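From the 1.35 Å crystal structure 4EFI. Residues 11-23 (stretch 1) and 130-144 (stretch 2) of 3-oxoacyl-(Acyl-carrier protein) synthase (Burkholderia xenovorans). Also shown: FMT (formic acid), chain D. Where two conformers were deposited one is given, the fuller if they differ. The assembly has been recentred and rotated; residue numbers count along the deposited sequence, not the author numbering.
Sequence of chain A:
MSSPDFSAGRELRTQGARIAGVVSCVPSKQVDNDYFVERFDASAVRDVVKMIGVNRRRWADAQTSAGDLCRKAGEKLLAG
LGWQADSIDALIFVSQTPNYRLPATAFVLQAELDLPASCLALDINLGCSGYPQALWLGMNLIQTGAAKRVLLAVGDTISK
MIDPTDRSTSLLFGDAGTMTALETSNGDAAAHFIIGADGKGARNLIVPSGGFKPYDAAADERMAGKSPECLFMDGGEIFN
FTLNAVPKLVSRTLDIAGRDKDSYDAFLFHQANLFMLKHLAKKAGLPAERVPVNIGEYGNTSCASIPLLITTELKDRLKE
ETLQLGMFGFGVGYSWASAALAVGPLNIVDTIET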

ATOM      1  N   GLU A  11      12.990   6.216 -13.975  1.00 14.52           N
ATOM      2  CA  GLU A  11      12.928   7.478 -13.236  1.00 14.18           C
ATOM      3  C   GLU A  11      11.953   8.441 -13.900  1.00 14.66           C
ATOM      4  O   GLU A  11      12.035   8.687 -15.102  1.00 17.97           O
ATOM      5  CB  GLU A  11      14.322   8.097 -13.152  1.00 15.96           C
ATOM      6  CG  GLU A  11      15.278   7.150 -12.470  1.00 15.47           C
ATOM      7  CD  GLU A  11      16.723   7.591 -12.475  1.00 18.76           C
ATOM      8  OE1 GLU A  11      17.036   8.749 -12.871  1.00 20.39           O
ATOM      9  OE2 GLU A  11      17.567   6.746 -12.093  1.00 20.00           O
ATOM     10  N   LEU A  12      11.022   8.958 -13.106  1.00 14.22           N
ATOM     11  CA  LEU A  12       9.879   9.727 -13.599  1.00 14.12           C
ATOM     12  C   LEU A  12       9.722  10.986 -12.766  1.00 14.51           C
ATOM     13  O   LEU A  12      10.048  10.996 -11.588  1.00 16.26           O
ATOM     14  CB  LEU A  12       8.595   8.901 -13.496  1.00 14.26           C
ATOM     15  CG  LEU A  12       8.599   7.645 -14.351  1.00 15.35           C
ATOM     16  CD1 LEU A  12       7.580   6.645 -13.819  1.00 16.78           C
ATOM     17  CD2 LEU A  12       8.308   8.011 -15.803  1.00 17.45           C
ATOM     18  N   ARG A  13       9.227  12.045 -13.378  1.00 15.31           N
ATOM     19  CA  ARG A  13       9.035  13.328 -12.713  1.00 16.30           C
ATOM     20  C   ARG A  13       7.676  13.888 -13.118  1.00 16.77           C
ATOM     21  O   ARG A  13       7.313  13.864 -14.301  1.00 17.39           O
ATOM     22  CB  ARG A  13      10.135  14.319 -13.108  1.00 19.95           C
ATOM     23  CG  ARG A  13       9.983  15.713 -12.516  1.00 18.73           C
ATOM     24  CD  ARG A  13      10.874  16.694 -13.292  1.00 24.45           C
ATOM     25  NE  ARG A  13      10.803  18.068 -12.798  1.00 27.66           N
ATOM     26  CZ  ARG A  13       9.818  18.912 -13.081  1.00 28.85           C
ATOM     27  NH1 ARG A  13       8.805  18.517 -13.842  1.00 30.55           N
ATOM     28  NH2 ARG A  13       9.841  20.149 -12.600  1.00 33.46           N
ATOM     29  N   THR A  14       6.912  14.383 -12.150  1.00 15.97           N
ATOM     30  CA  THR A  14       5.677  15.086 -12.459  1.00 16.09           C
ATOM     31  C   THR A  14       5.709  16.478 -11.817  1.00 15.25           C
ATOM     32  O   THR A  14       6.499  16.760 -10.908  1.00 17.11           O
ATOM     33  CB  THR A  14       4.422  14.333 -11.963  1.00 15.71           C
ATOM     34  OG1 THR A  14       4.438  14.240 -10.538  1.00 15.28           O
ATOM     35  CG2 THR A  14       4.362  12.937 -12.517  1.00 15.36           C
ATOM     36  N   GLN A  15       4.865  17.364 -12.325  1.00 15.65           N
ATOM     37  CA  GLN A  15       4.620  18.651 -11.710  1.00 16.07           C
ATOM     38  C   GLN A  15       3.179  19.056 -11.995  1.00 18.25           C
ATOM     39  O   GLN A  15       2.543  18.506 -12.892  1.00 19.63           O
ATOM     40  CB  GLN A  15       5.606  19.709 -12.191  1.00 23.97           C
ATOM     41  CG  GLN A  15       5.573  20.006 -13.648  1.00 28.23           C
ATOM     42  CD  GLN A  15       6.673  20.997 -14.037  1.00 34.32           C
ATOM     43  OE1 GLN A  15       7.122  21.805 -13.215  1.00 41.00           O
ATOM     44  NE2 GLN A  15       7.133  20.911 -15.277  1.00 40.77           N
ATOM     45  N   GLY A  16       2.645  19.966 -11.202  1.00 17.25           N
ATOM     46  CA  GLY A  16       1.306  20.465 -11.448  1.00 15.92           C
ATOM     47  C   GLY A  16       0.199  19.696 -10.746  1.00 14.72           C
ATOM     48  O   GLY A  16      -0.969  19.929 -11.038  1.00 17.00           O
ATOM     49  N   ALA A  17       0.551  18.817  -9.812  1.00 13.79           N
ATOM     50  CA  ALA A  17      -0.432  18.039  -9.066  1.00 13.84           C
ATOM     51  C   ALA A  17       0.013  17.870  -7.632  1.00 15.02           C
ATOM     52  O   ALA A  17       1.214  17.799  -7.369  1.00 17.26           O
ATOM     53  CB  ALA A  17      -0.612  16.662  -9.697  1.00 15.08           C
ATOM     54  N   ARG A  18      -0.937  17.787  -6.709  0.57 13.72           N
ATOM     55  CA  ARG A  18      -0.627  17.629  -5.297  0.57 13.70           C
ATOM     56  C   ARG A  18      -1.611  16.683  -4.640  0.57 13.00           C
ATOM     57  O   ARG A  18      -2.757  16.525  -5.088  0.57 14.02           O
ATOM     58  CB  ARG A  18      -0.671  18.981  -4.569  0.57 15.74           C
ATOM     59  CG  ARG A  18      -2.022  19.675  -4.599  0.57 16.32           C
ATOM     60  CD  ARG A  18      -2.010  21.060  -3.935  0.57 20.37           C
ATOM     61  NE  ARG A  18      -2.014  20.991  -2.474  0.57 20.88           N
ATOM     62  CZ  ARG A  18      -3.104  20.810  -1.733  0.57 19.78           C
ATOM     63  NH1 ARG A  18      -3.005  20.752  -0.413  0.57 28.23           N
ATOM     64  NH2 ARG A  18      -4.290  20.681  -2.312  0.57 22.07           N
ATOM     65  N   ILE A  19      -1.158  16.039  -3.574  1.00 12.71           N
ATOM     66  CA  ILE A  19      -2.042  15.304  -2.705  1.00 12.68           C
ATOM     67  C   ILE A  19      -2.897  16.321  -1.946  1.00 13.07           C
ATOM     68  O   ILE A  19      -2.374  17.252  -1.316  1.00 14.16           O
ATOM     69  CB  ILE A  19      -1.268  14.413  -1.725  1.00 12.77           C
ATOM     70  CG1 ILE A  19      -0.500  13.344  -2.497  1.00 12.79           C
ATOM     71  CG2 ILE A  19      -2.219  13.784  -0.725  1.00 14.82           C
ATOM     72  CD1 ILE A  19       0.444  12.506  -1.641  1.00 14.90           C
ATOM     73  N   ALA A  20      -4.214  16.136  -1.998  1.00 12.53           N
ATOM     74  CA  ALA A  20      -5.160  17.038  -1.355  1.00 13.15           C
ATOM     75  C   ALA A  20      -5.767  16.480  -0.061  1.00 12.40           C
ATOM     76  O   ALA A  20      -6.339  17.240   0.721  1.00 14.55           O
ATOM     77  CB  ALA A  20      -6.279  17.372  -2.341  1.00 15.10           C
ATOM     78  N   GLY A  21      -5.675  15.176   0.170  1.00 11.96           N
ATOM     79  CA  GLY A  21      -6.254  14.556   1.356  1.00 12.28           C
ATOM     80  C   GLY A  21      -6.085  13.060   1.288  1.00 11.95           C
ATOM     81  O   GLY A  21      -5.926  12.517   0.177  1.00 12.53           O
ATOM     82  N   VAL A  22      -6.111  12.391   2.437  1.00 12.42           N
ATOM     83  CA  VAL A  22      -5.996  10.929   2.496  1.00 11.82           C
ATOM     84  C   VAL A  22      -6.867  10.425   3.656  1.00 11.41           C
ATOM     85  O   VAL A  22      -6.788  10.949   4.767  1.00 12.40           O
ATOM     86  CB  VAL A  22      -4.551  10.458   2.783  1.00 12.69           C
ATOM     87  CG1 VAL A  22      -4.452   8.928   2.693  1.00 14.25           C
ATOM     88  CG2 VAL A  22      -3.534  11.111   1.869  1.00 16.37           C
ATOM     89  N   VAL A  23      -7.738   9.460   3.387  1.00 10.74           N
ATOM     90  CA  VAL A  23      -8.477   8.799   4.455  1.00 11.28           C
ATOM     91  C   VAL A  23      -8.283   7.282   4.354  1.00 10.18           C
ATOM     92  O   VAL A  23      -8.340   6.706   3.242  1.00 11.54           O
ATOM     93  CB  VAL A  23      -9.982   9.118   4.407  1.00 12.19           C
ATOM     94  CG1 VAL A  23     -10.760   8.332   5.449  1.00 12.11           C
ATOM     95  CG2 VAL A  23     -10.206  10.607   4.603  1.00 13.38           C
ATOM     96  N   GLY A 130       2.449  -0.720  -4.908  1.00 14.32           N
ATOM     97  CA  GLY A 130       1.398  -0.034  -5.650  1.00 15.07           C
ATOM     98  C   GLY A 130       1.152   1.421  -5.315  1.00 12.78           C
ATOM     99  O   GLY A 130       0.703   2.155  -6.188  1.00 13.76           O
ATOM    100  N   TYR A 131       1.407   1.860  -4.085  1.00 12.75           N
ATOM    101  CA  TYR A 131       0.993   3.222  -3.739  1.00 13.26           C
ATOM    102  C   TYR A 131       1.806   4.280  -4.500  1.00 12.43           C
ATOM    103  O   TYR A 131       1.216   5.191  -5.080  1.00 11.65           O
ATOM    104  CB  TYR A 131       0.981   3.468  -2.237  1.00 13.08           C
ATOM    105  CG  TYR A 131       0.311   4.776  -1.868  1.00 12.68           C
ATOM    106  CD1 TYR A 131      -1.059   4.954  -2.032  1.00 12.41           C
ATOM    107  CD2 TYR A 131       1.037   5.824  -1.317  1.00 12.50           C
ATOM    108  CE1 TYR A 131      -1.666   6.130  -1.694  1.00 12.75           C
ATOM    109  CE2 TYR A 131       0.443   6.990  -0.958  1.00 13.52           C
ATOM    110  CZ  TYR A 131      -0.923   7.147  -1.144  1.00 11.70           C
ATOM    111  OH  TYR A 131      -1.499   8.339  -0.752  1.00 13.59           O
ATOM    112  N   PRO A 132       3.145   4.170  -4.516  1.00 11.66           N
ATOM    113  CA  PRO A 132       3.875   5.199  -5.274  1.00 13.39           C
ATOM    114  C   PRO A 132       3.528   5.192  -6.757  1.00 12.61           C
ATOM    115  O   PRO A 132       3.516   6.214  -7.409  1.00 12.51           O
ATOM    116  CB  PRO A 132       5.348   4.862  -5.015  1.00 13.25           C
ATOM    117  CG  PRO A 132       5.315   4.133  -3.723  1.00 13.71           C
ATOM    118  CD  PRO A 132       4.066   3.301  -3.774  1.00 11.70           C
ATOM    119  N   GLN A 133       3.233   4.010  -7.311  1.00 12.16           N
ATOM    120  CA  GLN A 133       2.810   3.917  -8.716  1.00 12.81           C
ATOM    121  C   GLN A 133       1.472   4.580  -8.961  1.00 12.69           C
ATOM    122  O   GLN A 133       1.288   5.240  -9.988  1.00 13.17           O
ATOM    123  CB  GLN A 133       2.764   2.450  -9.171  1.00 13.33           C
ATOM    124  CG  GLN A 133       4.099   1.724  -9.020  1.00 13.28           C
ATOM    125  CD  GLN A 133       4.148   0.426  -9.767  1.00 15.44           C
ATOM    126  OE1 GLN A 133       4.513  -0.619  -9.195  1.00 19.24           O
ATOM    127  NE2 GLN A 133       3.851   0.475 -11.043  1.00 12.73           N
ATOM    128  N   ALA A 134       0.535   4.395  -8.039  1.00 12.20           N
ATOM    129  CA  ALA A 134      -0.760   5.066  -8.124  1.00 12.86           C
ATOM    130  C   ALA A 134      -0.615   6.584  -8.069  1.00 11.86           C
ATOM    131  O   ALA A 134      -1.277   7.313  -8.822  1.00 12.51           O
ATOM    132  CB  ALA A 134      -1.670   4.600  -7.012  1.00 14.04           C
ATOM    133  N   LEU A 135       0.239   7.064  -7.165  1.00 11.18           N
ATOM    134  CA  LEU A 135       0.505   8.499  -7.082  1.00 12.55           C
ATOM    135  C   LEU A 135       1.056   9.017  -8.400  1.00 12.54           C
ATOM    136  O   LEU A 135       0.598  10.026  -8.925  1.00 12.48           O
ATOM    137  CB  LEU A 135       1.510   8.805  -5.959  1.00 12.52           C
ATOM    138  CG  LEU A 135       1.013   8.688  -4.519  1.00 13.51           C
ATOM    139  CD1 LEU A 135       2.159   8.955  -3.555  1.00 14.40           C
ATOM    140  CD2 LEU A 135      -0.100   9.640  -4.231  1.00 15.30           C
ATOM    141  N   TRP A 136       2.049   8.329  -8.953  1.00 12.62           N
ATOM    142  CA  TRP A 136       2.627   8.751 -10.210  1.00 12.33           C
ATOM    143  C   TRP A 136       1.575   8.769 -11.328  1.00 12.05           C
ATOM    144  O   TRP A 136       1.466   9.759 -12.071  1.00 13.04           O
ATOM    145  CB  TRP A 136       3.820   7.873 -10.628  1.00 13.20           C
ATOM    146  CG  TRP A 136       4.144   8.103 -12.047  1.00 13.40           C
ATOM    147  CD1 TRP A 136       4.725   9.198 -12.570  1.00 14.32           C
ATOM    148  CD2 TRP A 136       3.803   7.247 -13.144  1.00 14.92           C
ATOM    149  NE1 TRP A 136       4.767   9.100 -13.949  1.00 15.38           N
ATOM    150  CE2 TRP A 136       4.207   7.899 -14.318  1.00 15.88           C
ATOM    151  CE3 TRP A 136       3.200   5.983 -13.240  1.00 17.17           C
ATOM    152  CZ2 TRP A 136       4.038   7.319 -15.585  1.00 17.13           C
ATOM    153  CZ3 TRP A 136       3.018   5.421 -14.484  1.00 18.63           C
ATOM    154  CH2 TRP A 136       3.437   6.090 -15.641  1.00 17.18           C
ATOM    155  N   LEU A 137       0.789   7.698 -11.442  1.00 12.19           N
ATOM    156  CA  LEU A 137      -0.157   7.629 -12.541  1.00 12.69           C
ATOM    157  C   LEU A 137      -1.175   8.741 -12.421  1.00 11.90           C
ATOM    158  O   LEU A 137      -1.509   9.414 -13.406  1.00 13.43           O
ATOM    159  CB  LEU A 137      -0.848   6.276 -12.588  1.00 14.63           C
ATOM    160  CG  LEU A 137      -1.768   6.126 -13.794  1.00 16.61           C
ATOM    161  CD1 LEU A 137      -1.040   6.396 -15.114  1.00 22.47           C
ATOM    162  CD2 LEU A 137      -2.334   4.726 -13.777  1.00 21.68           C
ATOM    163  N   GLY A 138      -1.691   8.935 -11.228  1.00 11.53           N
ATOM    164  CA  GLY A 138      -2.663   9.989 -11.018  1.00 12.29           C
ATOM    165  C   GLY A 138      -2.134  11.382 -11.282  1.00 12.29           C
ATOM    166  O   GLY A 138      -2.795  12.228 -11.894  1.00 12.95           O
ATOM    167  N   MET A 139      -0.910  11.642 -10.829  1.00 11.42           N
ATOM    168  CA  MET A 139      -0.301  12.942 -11.057  1.00 12.89           C
ATOM    169  C   MET A 139       0.021  13.153 -12.534  1.00 12.56           C
ATOM    170  O   MET A 139      -0.098  14.261 -13.047  1.00 14.07           O
ATOM    171  CB  MET A 139       0.942  13.153 -10.180  1.00 13.21           C
ATOM    172  CG  MET A 139       0.591  13.238  -8.715  1.00 13.17           C
ATOM    173  SD  MET A 139       1.941  13.881  -7.706  1.00 14.78           S
ATOM    174  CE  MET A 139       1.046  14.231  -6.201  1.00 16.28           C
ATOM    175  N   ASN A 140       0.401  12.082 -13.238  1.00 13.14           N
ATOM    176  CA  ASN A 140       0.602  12.159 -14.675  1.00 15.29           C
ATOM    177  C   ASN A 140      -0.717  12.516 -15.387  1.00 13.12           C
ATOM    178  O   ASN A 140      -0.698  13.373 -16.290  1.00 15.79           O
ATOM    179  CB  ASN A 140       1.163  10.828 -15.194  1.00 15.98           C
ATOM    180  CG  ASN A 140       1.380  10.833 -16.687  1.00 16.44           C
ATOM    181  OD1 ASN A 140       2.474  11.078 -17.168  1.00 22.70           O
ATOM    182  ND2 ASN A 140       0.367  10.519 -17.413  1.00 17.49           N
ATOM    183  N   LEU A 141      -1.831  11.937 -14.964  1.00 14.36           N
ATOM    184  CA  LEU A 141      -3.127  12.269 -15.575  1.00 15.19           C
ATOM    185  C   LEU A 141      -3.423  13.773 -15.421  1.00 15.03           C
ATOM    186  O   LEU A 141      -3.905  14.425 -16.346  1.00 16.17           O
ATOM    187  CB  LEU A 141      -4.260  11.470 -14.928  1.00 17.23           C
ATOM    188  CG  LEU A 141      -4.369   9.945 -15.140  1.00 21.06           C
ATOM    189  CD1 LEU A 141      -5.563   9.375 -14.390  1.00 24.57           C
ATOM    190  CD2 LEU A 141      -4.467   9.643 -16.613  1.00 25.69           C
ATOM    191  N   ILE A 142      -3.129  14.328 -14.257  1.00 13.26           N
ATOM    192  CA  ILE A 142      -3.394  15.727 -13.998  1.00 13.59           C
ATOM    193  C   ILE A 142      -2.425  16.603 -14.784  1.00 16.15           C
ATOM    194  O   ILE A 142      -2.842  17.554 -15.445  1.00 16.54           O
ATOM    195  CB  ILE A 142      -3.328  15.994 -12.490  1.00 12.84           C
ATOM    196  CG1 ILE A 142      -4.543  15.355 -11.832  1.00 13.09           C
ATOM    197  CG2 ILE A 142      -3.277  17.508 -12.198  1.00 14.87           C
ATOM    198  CD1 ILE A 142      -4.447  15.260 -10.317  1.00 14.96           C
ATOM    199  N   GLN A 143      -1.142  16.282 -14.768  1.00 13.52           N
ATOM    200  CA  GLN A 143      -0.166  17.078 -15.505  1.00 15.96           C
ATOM    201  C   GLN A 143      -0.467  17.163 -17.006  1.00 16.77           C
ATOM    202  O   GLN A 143      -0.220  18.217 -17.617  1.00 20.73           O
ATOM    203  CB  GLN A 143       1.245  16.525 -15.269  1.00 15.40           C
ATOM    204  CG  GLN A 143       2.332  17.332 -15.958  1.00 18.40           C
ATOM    205  CD  GLN A 143       3.736  16.870 -15.610  1.00 19.63           C
ATOM    206  OE1 GLN A 143       3.925  15.889 -14.903  1.00 20.56           O
ATOM    207  NE2 GLN A 143       4.727  17.579 -16.127  1.00 22.17           N
ATOM    208  N   THR A 144      -0.955  16.054 -17.573  1.00 16.40           N
ATOM    209  CA  THR A 144      -1.214  15.912 -19.021  1.00 18.88           C
ATOM    210  C   THR A 144      -2.594  16.415 -19.414  1.00 23.01           C
ATOM    211  O   THR A 144      -2.992  16.328 -20.595  1.00 24.83           O
ATOM    212  CB  THR A 144      -1.040  14.428 -19.545  1.00 17.74           C
ATOM    213  OG1 THR A 144      -2.050  13.549 -19.004  1.00 21.70           O
ATOM    214  CG2 THR A 144       0.251  13.902 -19.170  1.00 26.45           C
TER
HETATM  215  C   FMT D 403       2.665  21.892  -8.450  1.00 20.00           C
HETATM  216  O1  FMT D 403       3.639  21.621  -9.130  1.00 20.00           O
HETATM  217  O2  FMT D 403       2.601  21.434  -7.203  1.00 20.00           O
HETATM  218  O   HOH W   1       7.585  16.512 -15.398  1.00 26.12           O

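Two strands of stretch 1, with Gly16 in the turn between them, pack on the helix of stretch 2, and the two stretches bury 676 Å², both sides summed, mostly through apolar contact. Met139 is central: its extended, unbranched side chain runs along the strand backbone, with CG 3.8 Å from Ala17 CB and CE 4.1 Å from Ile19 CG1. Ala17 points toward the helix, and its small methyl lets the backbones come close (Ala17 CA to Met139 CA, 5.5 Å); the same CB lies 3.8 Å from Ile142 CG2. Farther along, Ile19 CD1 meets Leu135 CD2 at 3.9 Å, the ends of both side chains reaching across a wider gap. Leu12 CD1 sits over one face of the Trp136 indole, 3.7 Å from the centroid of its five-membered ring, a CH-pi contact; Thr14 CG2 adds a contact to Trp136 CD1 at 3.8 Å.

One direct hydrogen bond crosses the interface: Gln15 N donates to Gln143 OE1 (3.1 Å), which the all-trans chi1 and chi2 of Gln143 carry to the strand. Its amide NE2 donates to a water (3.1 Å) that in turn donates to Arg13 O (2.9 Å). At the turn, Gly16 adopts phi/psi 91/12, where a CB would jam against the preceding carbonyl; its N donates to O1 of a formic acid molecule (2.8 Å), probably from the crystallisation liquor.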